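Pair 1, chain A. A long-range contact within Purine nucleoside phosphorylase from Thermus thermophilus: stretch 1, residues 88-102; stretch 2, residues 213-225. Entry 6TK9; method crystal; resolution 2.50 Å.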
# COMPACT_ATOMS: atom_id res chain seq x y z
N SER A 88 -21.13 -1.53 25.94
CA SER A 88 -19.66 -1.68 25.95
C SER A 88 -19.28 -3.00 25.25
O SER A 88 -20.16 -3.89 25.09
CB SER A 88 -19.13 -1.59 27.35
OG SER A 88 -19.86 -2.41 28.24
N ALA A 89 -18.02 -3.09 24.79
CA ALA A 89 -17.39 -4.31 24.24
C ALA A 89 -17.52 -5.45 25.25
O ALA A 89 -17.88 -6.57 24.86
CB ALA A 89 -15.95 -4.05 23.88
N GLU A 90 -17.32 -5.15 26.54
CA GLU A 90 -17.55 -6.10 27.66
C GLU A 90 -19.03 -6.55 27.73
O GLU A 90 -19.28 -7.77 27.83
CB GLU A 90 -17.08 -5.41 28.94
CG GLU A 90 -17.40 -6.20 30.19
CD GLU A 90 -17.54 -5.30 31.40
OE1 GLU A 90 -16.77 -5.50 32.34
OE2 GLU A 90 -18.40 -4.39 31.37
N GLU A 91 -19.99 -5.62 27.69
CA GLU A 91 -21.44 -5.95 27.79
C GLU A 91 -21.82 -6.87 26.64
O GLU A 91 -22.63 -7.81 26.86
CB GLU A 91 -22.30 -4.68 27.81
CG GLU A 91 -22.37 -3.97 29.16
CD GLU A 91 -23.24 -2.71 29.18
OE1 GLU A 91 -23.13 -1.87 28.25
OE2 GLU A 91 -24.04 -2.58 30.13
N VAL A 92 -21.25 -6.62 25.46
CA VAL A 92 -21.49 -7.38 24.19
C VAL A 92 -21.05 -8.84 24.36
O VAL A 92 -21.65 -9.72 23.71
CB VAL A 92 -20.79 -6.68 22.99
CG1 VAL A 92 -20.53 -7.61 21.83
CG2 VAL A 92 -21.57 -5.46 22.49
N VAL A 93 -20.03 -9.12 25.17
CA VAL A 93 -19.49 -10.51 25.27
C VAL A 93 -19.99 -11.20 26.53
O VAL A 93 -19.49 -12.31 26.81
CB VAL A 93 -17.94 -10.53 25.24
CG1 VAL A 93 -17.39 -10.02 23.92
CG2 VAL A 93 -17.36 -9.78 26.42
N PHE A 94 -20.89 -10.58 27.31
CA PHE A 94 -21.42 -11.24 28.53
C PHE A 94 -22.02 -12.58 28.11
O PHE A 94 -21.55 -13.62 28.59
CB PHE A 94 -22.34 -10.32 29.34
CG PHE A 94 -22.66 -10.92 30.69
CD1 PHE A 94 -21.70 -11.01 31.68
CD2 PHE A 94 -23.91 -11.48 30.94
CE1 PHE A 94 -21.97 -11.62 32.90
CE2 PHE A 94 -24.19 -12.09 32.16
CZ PHE A 94 -23.22 -12.16 33.13
N PRO A 95 -22.99 -12.64 27.15
CA PRO A 95 -23.60 -13.91 26.74
C PRO A 95 -22.57 -15.03 26.48
O PRO A 95 -22.62 -16.00 27.22
CB PRO A 95 -24.42 -13.54 25.49
CG PRO A 95 -24.76 -12.08 25.68
CD PRO A 95 -23.56 -11.50 26.41
N VAL A 96 -21.68 -14.90 25.50
CA VAL A 96 -20.71 -15.99 25.17
C VAL A 96 -19.86 -16.35 26.40
O VAL A 96 -19.43 -17.51 26.49
CB VAL A 96 -19.82 -15.69 23.95
CG1 VAL A 96 -20.65 -15.53 22.69
CG2 VAL A 96 -18.92 -14.48 24.17
N ARG A 97 -19.61 -15.43 27.33
CA ARG A 97 -18.86 -15.75 28.57
C ARG A 97 -19.70 -16.71 29.43
O ARG A 97 -19.16 -17.77 29.81
CB ARG A 97 -18.46 -14.47 29.33
CG ARG A 97 -17.30 -13.70 28.70
CD ARG A 97 -17.07 -12.31 29.27
NE ARG A 97 -15.67 -11.90 29.24
CZ ARG A 97 -15.20 -10.69 29.58
NH1 ARG A 97 -16.01 -9.73 29.98
NH2 ARG A 97 -13.90 -10.46 29.51
N VAL A 98 -20.98 -16.38 29.69
CA VAL A 98 -21.97 -17.27 30.37
C VAL A 98 -22.07 -18.59 29.59
O VAL A 98 -22.04 -19.67 30.22
CB VAL A 98 -23.35 -16.60 30.51
CG1 VAL A 98 -24.44 -17.58 30.91
CG2 VAL A 98 -23.30 -15.45 31.49
N GLY A 99 -22.16 -18.50 28.27
CA GLY A 99 -22.18 -19.69 27.40
C GLY A 99 -21.03 -20.62 27.72
O GLY A 99 -21.23 -21.84 27.75
N PHE A 100 -19.84 -20.06 27.92
CA PHE A 100 -18.61 -20.86 28.16
C PHE A 100 -18.75 -21.59 29.50
O PHE A 100 -18.36 -22.76 29.59
CB PHE A 100 -17.36 -19.98 28.12
CG PHE A 100 -16.08 -20.72 28.37
CD1 PHE A 100 -15.47 -21.45 27.36
CD2 PHE A 100 -15.48 -20.68 29.62
CE1 PHE A 100 -14.28 -22.12 27.59
CE2 PHE A 100 -14.30 -21.37 29.85
CZ PHE A 100 -13.71 -22.09 28.84
N PHE A 101 -19.32 -20.91 30.49
CA PHE A 101 -19.33 -21.36 31.90
C PHE A 101 -20.51 -22.30 32.13
O PHE A 101 -20.50 -22.96 33.18
CB PHE A 101 -19.35 -20.17 32.85
CG PHE A 101 -17.98 -19.62 33.12
CD1 PHE A 101 -17.07 -20.36 33.87
CD2 PHE A 101 -17.59 -18.40 32.60
CE1 PHE A 101 -15.79 -19.87 34.11
CE2 PHE A 101 -16.31 -17.91 32.85
CZ PHE A 101 -15.42 -18.65 33.59
N LEU A 102 -21.47 -22.33 31.19
CA LEU A 102 -22.53 -23.37 31.07
C LEU A 102 -21.92 -24.68 30.54
O LEU A 102 -22.51 -25.75 30.81
CB LEU A 102 -23.64 -22.89 30.13
CG LEU A 102 -24.61 -21.88 30.72
CD1 LEU A 102 -25.49 -21.28 29.63
CD2 LEU A 102 -25.47 -22.51 31.80
N VAL A 213 -15.96 -9.87 16.50
CA VAL A 213 -14.55 -9.69 16.97
C VAL A 213 -14.53 -9.63 18.49
O VAL A 213 -13.72 -10.31 19.11
CB VAL A 213 -13.89 -8.49 16.27
CG1 VAL A 213 -12.57 -8.10 16.90
CG2 VAL A 213 -13.71 -8.78 14.79
N PRO A 214 -15.40 -8.87 19.19
CA PRO A 214 -15.33 -8.83 20.65
C PRO A 214 -15.57 -10.23 21.22
O PRO A 214 -14.90 -10.61 22.15
CB PRO A 214 -16.38 -7.80 21.09
CG PRO A 214 -17.18 -7.44 19.85
CD PRO A 214 -16.43 -7.97 18.65
N GLU A 215 -16.52 -10.97 20.64
CA GLU A 215 -16.85 -12.38 20.98
C GLU A 215 -15.58 -13.22 20.78
O GLU A 215 -15.19 -13.94 21.74
CB GLU A 215 -18.06 -12.87 20.18
CG GLU A 215 -19.36 -12.19 20.59
CD GLU A 215 -20.35 -11.87 19.48
OE1 GLU A 215 -21.01 -12.81 19.01
OE2 GLU A 215 -20.49 -10.69 19.12
N VAL A 216 -14.94 -13.12 19.62
CA VAL A 216 -13.71 -13.91 19.32
C VAL A 216 -12.64 -13.65 20.39
O VAL A 216 -12.06 -14.61 20.86
CB VAL A 216 -13.15 -13.63 17.93
CG1 VAL A 216 -11.84 -14.39 17.74
CG2 VAL A 216 -14.16 -13.98 16.84
N ILE A 217 -12.39 -12.39 20.75
CA ILE A 217 -11.34 -12.00 21.74
C ILE A 217 -11.74 -12.52 23.13
O ILE A 217 -10.89 -13.13 23.81
CB ILE A 217 -11.11 -10.47 21.75
CG1 ILE A 217 -10.55 -9.98 20.42
CG2 ILE A 217 -10.22 -10.07 22.91
CD1 ILE A 217 -10.57 -8.49 20.24
N ALA A 218 -12.98 -12.28 23.55
CA ALA A 218 -13.55 -12.74 24.84
C ALA A 218 -13.39 -14.26 24.98
O ALA A 218 -13.00 -14.72 26.08
CB ALA A 218 -15.00 -12.30 24.96
N LEU A 219 -13.67 -15.01 23.90
CA LEU A 219 -13.70 -16.49 23.90
C LEU A 219 -12.28 -17.07 23.87
O LEU A 219 -12.09 -18.15 24.49
CB LEU A 219 -14.55 -16.98 22.73
CG LEU A 219 -16.05 -16.91 22.98
CD1 LEU A 219 -16.83 -17.07 21.69
CD2 LEU A 219 -16.48 -17.96 23.98
N ARG A 220 -11.31 -16.41 23.23
CA ARG A 220 -9.91 -16.94 23.21
C ARG A 220 -9.25 -16.63 24.56
O ARG A 220 -8.42 -17.44 25.03
CB ARG A 220 -9.11 -16.38 22.03
CG ARG A 220 -9.62 -16.84 20.68
CD ARG A 220 -9.42 -18.31 20.38
NE ARG A 220 -8.06 -18.76 20.62
CZ ARG A 220 -7.72 -19.73 21.44
NH1 ARG A 220 -8.65 -20.43 22.08
NH2 ARG A 220 -6.45 -20.01 21.63
N HIS A 221 -9.64 -15.53 25.19
CA HIS A 221 -9.29 -15.22 26.61
C HIS A 221 -9.63 -16.43 27.48
O HIS A 221 -8.76 -16.85 28.27
CB HIS A 221 -10.01 -13.93 27.02
CG HIS A 221 -9.80 -13.52 28.44
ND1 HIS A 221 -10.84 -13.48 29.36
CD2 HIS A 221 -8.70 -13.09 29.09
CE1 HIS A 221 -10.38 -13.06 30.52
NE2 HIS A 221 -9.06 -12.82 30.39
N LEU A 222 -10.80 -17.03 27.26
CA LEU A 222 -11.39 -18.14 28.07
C LEU A 222 -10.79 -19.49 27.71
O LEU A 222 -10.92 -20.41 28.54
CB LEU A 222 -12.91 -18.14 27.86
CG LEU A 222 -13.61 -16.96 28.53
CD1 LEU A 222 -15.02 -16.82 28.02
CD2 LEU A 222 -13.59 -17.12 30.04
N GLY A 223 -10.19 -19.61 26.52
CA GLY A 223 -9.57 -20.84 25.99
C GLY A 223 -10.55 -21.67 25.17
O GLY A 223 -10.22 -22.82 24.86
N ALA A 224 -11.71 -21.11 24.83
CA ALA A 224 -12.72 -21.73 23.95
C ALA A 224 -12.13 -21.90 22.54
O ALA A 224 -11.21 -21.13 22.20
CB ALA A 224 -13.96 -20.87 23.93
N ARG A 225 -12.63 -22.86 21.77
CA ARG A 225 -12.35 -22.96 20.32
C ARG A 225 -13.47 -22.20 19.59
O ARG A 225 -14.58 -22.19 20.11
CB ARG A 225 -12.30 -24.41 19.85
CG ARG A 225 -11.35 -25.30 20.64
CD ARG A 225 -11.80 -26.74 20.55
NE ARG A 225 -11.33 -27.39 19.34
CZ ARG A 225 -12.02 -28.25 18.58
NH1 ARG A 225 -13.28 -28.56 18.85
NH2 ARG A 225 -11.42 -28.77 17.52

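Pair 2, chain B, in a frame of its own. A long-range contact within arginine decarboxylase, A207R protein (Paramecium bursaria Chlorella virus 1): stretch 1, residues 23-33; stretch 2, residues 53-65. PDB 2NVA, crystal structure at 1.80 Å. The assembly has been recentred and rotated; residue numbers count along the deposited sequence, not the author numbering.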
# COMPACT_ATOMS: atom_id res chain seq x y z
N SER B 23 15.34 9.13 -16.06
CA SER B 23 16.12 9.30 -17.29
C SER B 23 15.68 8.38 -18.43
O SER B 23 16.02 7.20 -18.43
CB SER B 23 17.62 9.12 -17.03
OG SER B 23 17.82 7.99 -16.20
N PRO B 24 14.93 8.94 -19.39
CA PRO B 24 14.55 8.18 -20.58
C PRO B 24 15.74 7.55 -21.31
O PRO B 24 15.61 6.45 -21.85
CB PRO B 24 13.84 9.21 -21.46
CG PRO B 24 13.39 10.28 -20.52
CD PRO B 24 14.35 10.30 -19.37
N LYS B 25 16.89 8.23 -21.32
CA LYS B 25 18.08 7.73 -22.04
C LYS B 25 18.57 6.40 -21.47
O LYS B 25 19.04 5.53 -22.21
CB LYS B 25 19.21 8.76 -22.01
CG LYS B 25 18.78 10.14 -22.51
CD LYS B 25 18.66 10.21 -24.02
CE LYS B 25 17.86 11.45 -24.48
NZ LYS B 25 16.39 11.31 -24.11
N ILE B 26 18.47 6.24 -20.15
CA ILE B 26 18.82 4.97 -19.53
C ILE B 26 17.97 3.85 -20.11
O ILE B 26 18.49 2.79 -20.47
CB ILE B 26 18.73 5.04 -17.97
CG1 ILE B 26 19.96 5.77 -17.42
CG2 ILE B 26 18.62 3.63 -17.37
CD1 ILE B 26 19.99 5.86 -15.87
N VAL B 27 16.67 4.08 -20.21
CA VAL B 27 15.73 3.08 -20.71
C VAL B 27 15.97 2.81 -22.20
O VAL B 27 15.95 1.66 -22.62
CB VAL B 27 14.28 3.49 -20.44
CG1 VAL B 27 13.27 2.54 -21.14
CG2 VAL B 27 14.05 3.50 -18.93
N GLU B 28 16.22 3.87 -22.98
CA GLU B 28 16.60 3.71 -24.40
C GLU B 28 17.80 2.79 -24.58
O GLU B 28 17.77 1.88 -25.43
CB GLU B 28 16.86 5.06 -25.07
CG GLU B 28 15.59 5.93 -25.16
CD GLU B 28 15.86 7.31 -25.73
OE1 GLU B 28 14.93 7.86 -26.37
OE2 GLU B 28 16.99 7.84 -25.53
N ASP B 29 18.85 3.02 -23.80
CA ASP B 29 20.03 2.17 -23.83
C ASP B 29 19.71 0.73 -23.46
O ASP B 29 20.23 -0.19 -24.07
CB ASP B 29 21.14 2.72 -22.92
CG ASP B 29 21.70 4.05 -23.43
OD1 ASP B 29 22.38 4.73 -22.63
OD2 ASP B 29 21.48 4.41 -24.62
N LEU B 30 18.83 0.54 -22.47
CA LEU B 30 18.44 -0.79 -22.05
C LEU B 30 17.56 -1.50 -23.09
O LEU B 30 17.62 -2.72 -23.20
CB LEU B 30 17.74 -0.78 -20.68
CG LEU B 30 18.67 -0.59 -19.47
CD1 LEU B 30 17.90 -0.27 -18.21
CD2 LEU B 30 19.55 -1.84 -19.26
N ILE B 31 16.74 -0.74 -23.81
CA ILE B 31 15.96 -1.31 -24.90
C ILE B 31 16.91 -1.81 -25.99
O ILE B 31 16.73 -2.90 -26.54
CB ILE B 31 14.94 -0.32 -25.47
CG1 ILE B 31 13.86 -0.03 -24.41
CG2 ILE B 31 14.32 -0.86 -26.78
CD1 ILE B 31 13.06 1.24 -24.67
N ASP B 32 17.96 -1.04 -26.26
CA ASP B 32 18.97 -1.47 -27.22
C ASP B 32 19.70 -2.73 -26.76
O ASP B 32 20.01 -3.59 -27.58
CB ASP B 32 19.99 -0.35 -27.51
CG ASP B 32 19.38 0.82 -28.27
OD1 ASP B 32 20.03 1.89 -28.33
OD2 ASP B 32 18.26 0.68 -28.81
N GLN B 33 19.95 -2.82 -25.46
CA GLN B 33 20.57 -4.00 -24.86
C GLN B 33 19.64 -5.20 -24.94
O GLN B 33 20.09 -6.31 -25.21
CB GLN B 33 20.95 -3.73 -23.40
CG GLN B 33 22.23 -2.91 -23.26
CD GLN B 33 23.43 -3.64 -23.84
OE1 GLN B 33 23.88 -3.35 -24.95
NE2 GLN B 33 23.96 -4.62 -23.08
N GLU B 53 4.29 8.51 -17.64
CA GLU B 53 3.93 8.75 -19.04
C GLU B 53 5.11 9.02 -19.99
O GLU B 53 5.02 8.72 -21.19
CB GLU B 53 2.82 9.79 -19.18
CG GLU B 53 3.18 11.20 -18.86
CD GLU B 53 1.99 12.15 -19.05
OE1 GLU B 53 2.13 13.19 -19.72
OE2 GLU B 53 0.89 11.83 -18.51
N VAL B 54 6.21 9.55 -19.45
CA VAL B 54 7.43 9.73 -20.26
C VAL B 54 8.08 8.38 -20.55
O VAL B 54 8.57 8.15 -21.66
CB VAL B 54 8.41 10.72 -19.57
CG1 VAL B 54 9.77 10.72 -20.26
CG2 VAL B 54 7.82 12.12 -19.58
N LEU B 55 8.08 7.50 -19.56
CA LEU B 55 8.60 6.14 -19.74
C LEU B 55 7.81 5.41 -20.83
O LEU B 55 8.41 4.78 -21.71
CB LEU B 55 8.52 5.34 -18.43
CG LEU B 55 9.02 3.90 -18.44
CD1 LEU B 55 10.50 3.82 -18.83
CD2 LEU B 55 8.79 3.23 -17.09
N LEU B 56 6.49 5.52 -20.77
CA LEU B 56 5.64 4.83 -21.73
C LEU B 56 5.84 5.39 -23.14
O LEU B 56 5.88 4.63 -24.11
CB LEU B 56 4.17 4.93 -21.33
CG LEU B 56 3.75 4.29 -20.00
CD1 LEU B 56 2.25 4.52 -19.77
CD2 LEU B 56 4.08 2.80 -19.93
N LYS B 57 5.98 6.71 -23.25
CA LYS B 57 6.25 7.33 -24.56
C LYS B 57 7.60 6.89 -25.11
O LYS B 57 7.75 6.67 -26.32
CB LYS B 57 6.14 8.86 -24.48
CG LYS B 57 6.44 9.63 -25.78
CD LYS B 57 5.56 9.17 -26.94
CE LYS B 57 5.69 10.12 -28.14
NZ LYS B 57 5.14 9.52 -29.41
N THR B 58 8.59 6.78 -24.22
CA THR B 58 9.92 6.33 -24.60
C THR B 58 9.89 4.90 -25.15
O THR B 58 10.53 4.61 -26.16
CB THR B 58 10.89 6.41 -23.41
OG1 THR B 58 10.94 7.76 -22.94
CG2 THR B 58 12.29 5.97 -23.80
N MET B 59 9.15 4.03 -24.47
CA MET B 59 8.88 2.66 -24.91
C MET B 59 8.24 2.68 -26.30
O MET B 59 8.69 2.00 -27.23
CB MET B 59 7.88 1.96 -23.95
CG MET B 59 8.36 1.63 -22.49
SD MET B 59 9.80 0.54 -22.48
CE MET B 59 10.07 0.54 -20.73
N CYS B 60 7.17 3.47 -26.43
CA CYS B 60 6.39 3.55 -27.66
C CYS B 60 7.29 3.88 -28.86
O CYS B 60 7.24 3.20 -29.89
CB CYS B 60 5.30 4.61 -27.52
SG CYS B 60 4.43 5.03 -29.05
N ASP B 61 8.10 4.93 -28.70
CA ASP B 61 8.99 5.41 -29.76
C ASP B 61 10.13 4.45 -30.13
O ASP B 61 10.70 4.55 -31.22
CB ASP B 61 9.57 6.79 -29.35
CG ASP B 61 8.51 7.89 -29.32
OD1 ASP B 61 7.40 7.69 -29.87
OD2 ASP B 61 8.79 8.96 -28.74
N LYS B 62 10.47 3.55 -29.20
CA LYS B 62 11.53 2.57 -29.41
C LYS B 62 10.96 1.25 -29.91
O LYS B 62 11.66 0.23 -29.95
CB LYS B 62 12.36 2.37 -28.14
CG LYS B 62 13.23 3.58 -27.74
CD LYS B 62 14.46 3.74 -28.62
CE LYS B 62 15.54 2.74 -28.28
NZ LYS B 62 16.67 2.88 -29.27
N ASN B 63 9.68 1.28 -30.28
CA ASN B 63 8.98 0.12 -30.84
C ASN B 63 8.78 -1.03 -29.86
O ASN B 63 8.62 -2.18 -30.26
CB ASN B 63 9.64 -0.35 -32.14
CG ASN B 63 9.46 0.63 -33.27
OD1 ASN B 63 8.34 1.15 -33.48
ND2 ASN B 63 10.54 0.92 -34.01
N VAL B 64 8.79 -0.72 -28.57
CA VAL B 64 8.48 -1.70 -27.53
C VAL B 64 6.96 -1.81 -27.44
O VAL B 64 6.26 -0.80 -27.61
CB VAL B 64 9.06 -1.26 -26.16
CG1 VAL B 64 8.69 -2.24 -25.04
CG2 VAL B 64 10.60 -1.11 -26.25
N ASN B 65 6.45 -3.02 -27.20
CA ASN B 65 5.01 -3.24 -27.07
C ASN B 65 4.60 -3.26 -25.60
O ASN B 65 5.40 -2.93 -24.75
CB ASN B 65 4.60 -4.51 -27.82
CG ASN B 65 4.74 -4.36 -29.32
OD1 ASN B 65 4.88 -3.26 -29.84
ND2 ASN B 65 4.67 -5.49 -30.03
O HOH W 1 12.56 6.93 -27.36

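What geometry do the two contacts share? In each pair two helices lie side by side and run in roughly the same direction, at 32° in pair 1 and 34° in pair 2, with axes approaching to 9.5 Å and 9.9 Å. Fourteen central residues superpose with an RMSD of 0.5 Å over N, CA and C. The match continues past the second helix: Gly223(A) and Asn63(B) coincide, both with positive phi, and the chain then brings Ala224(A) and Val64(B) back toward the first helix.

How is the close approach near the start of the first helix filled? Val93(A) matches Pro24(B), and Ala218(A) matches Thr58(B). In pair 1 the methyl of Ala218(A) meets the valine, its CB 3.4 Å from CB of Val93(A). In pair 2 the proline ring meets a threonine instead, CB of Pro24(B) lying 3.6 Å from OG1 of Thr58(B). That hydroxyl is not left unsatisfied, because OG1 of Thr58(B) donates to O of Val54(B) at 2.7 Å, within its own helix. One position is nearly unchanged: Val96(A) and Val27(B) have side-chain centres 0.3 Å apart. Both valines pack against the same two matched positions. At the first, CG2 of Val96(A) lies 3.9 Å from CG of Leu219(A), and CG1 of Val27(B) 3.8 Å from CE of Met59(B). At the second, the partner's chemistry differs: CG1 of Val96(A) is 4.2 Å from CG of Glu215(A), whereas CG2 of Val27(B) reaches CD1 of Leu55(B) at 3.6 Å, leucine standing in place of glutamate.

What replaces the aromatic packing of pair 1? Phe100(A) matches Ile31(B), and Leu222(A) matches Lys62(B). CB of Leu222(A) sits 3.9 Å from the centroid of the Phe100(A) ring, almost on its normal, a CH-pi contact over the face; CD1 of the same ring lies 3.8 Å from CB of Ala224(A). Ile31(B) offers no flat face, but its CD1 reaches CB of Lys62(B) at 3.7 Å and CG2 of Val64(B) at 3.8 Å. The bulkier valine thus meets the smaller isoleucine, while alanine meets the phenylalanine.

Where does polarity enter? No hydrogen bond joins the stretches in pair 1: CE2 of Phe101(A) simply approaches CD2 of Leu222(A) at 4.0 Å. At the matching positions pair 2 has a salt bridge, NZ of Lys62(B) donating to OD2 of Asp32(B) at 2.8 Å. With its CB against Ile31(B), the lysine supplies both apolar cover and charge. A water adds a further link, donating to OE1 of Glu28(B) at 2.7 Å and weakly to O of Thr58(B) at 3.3 Å.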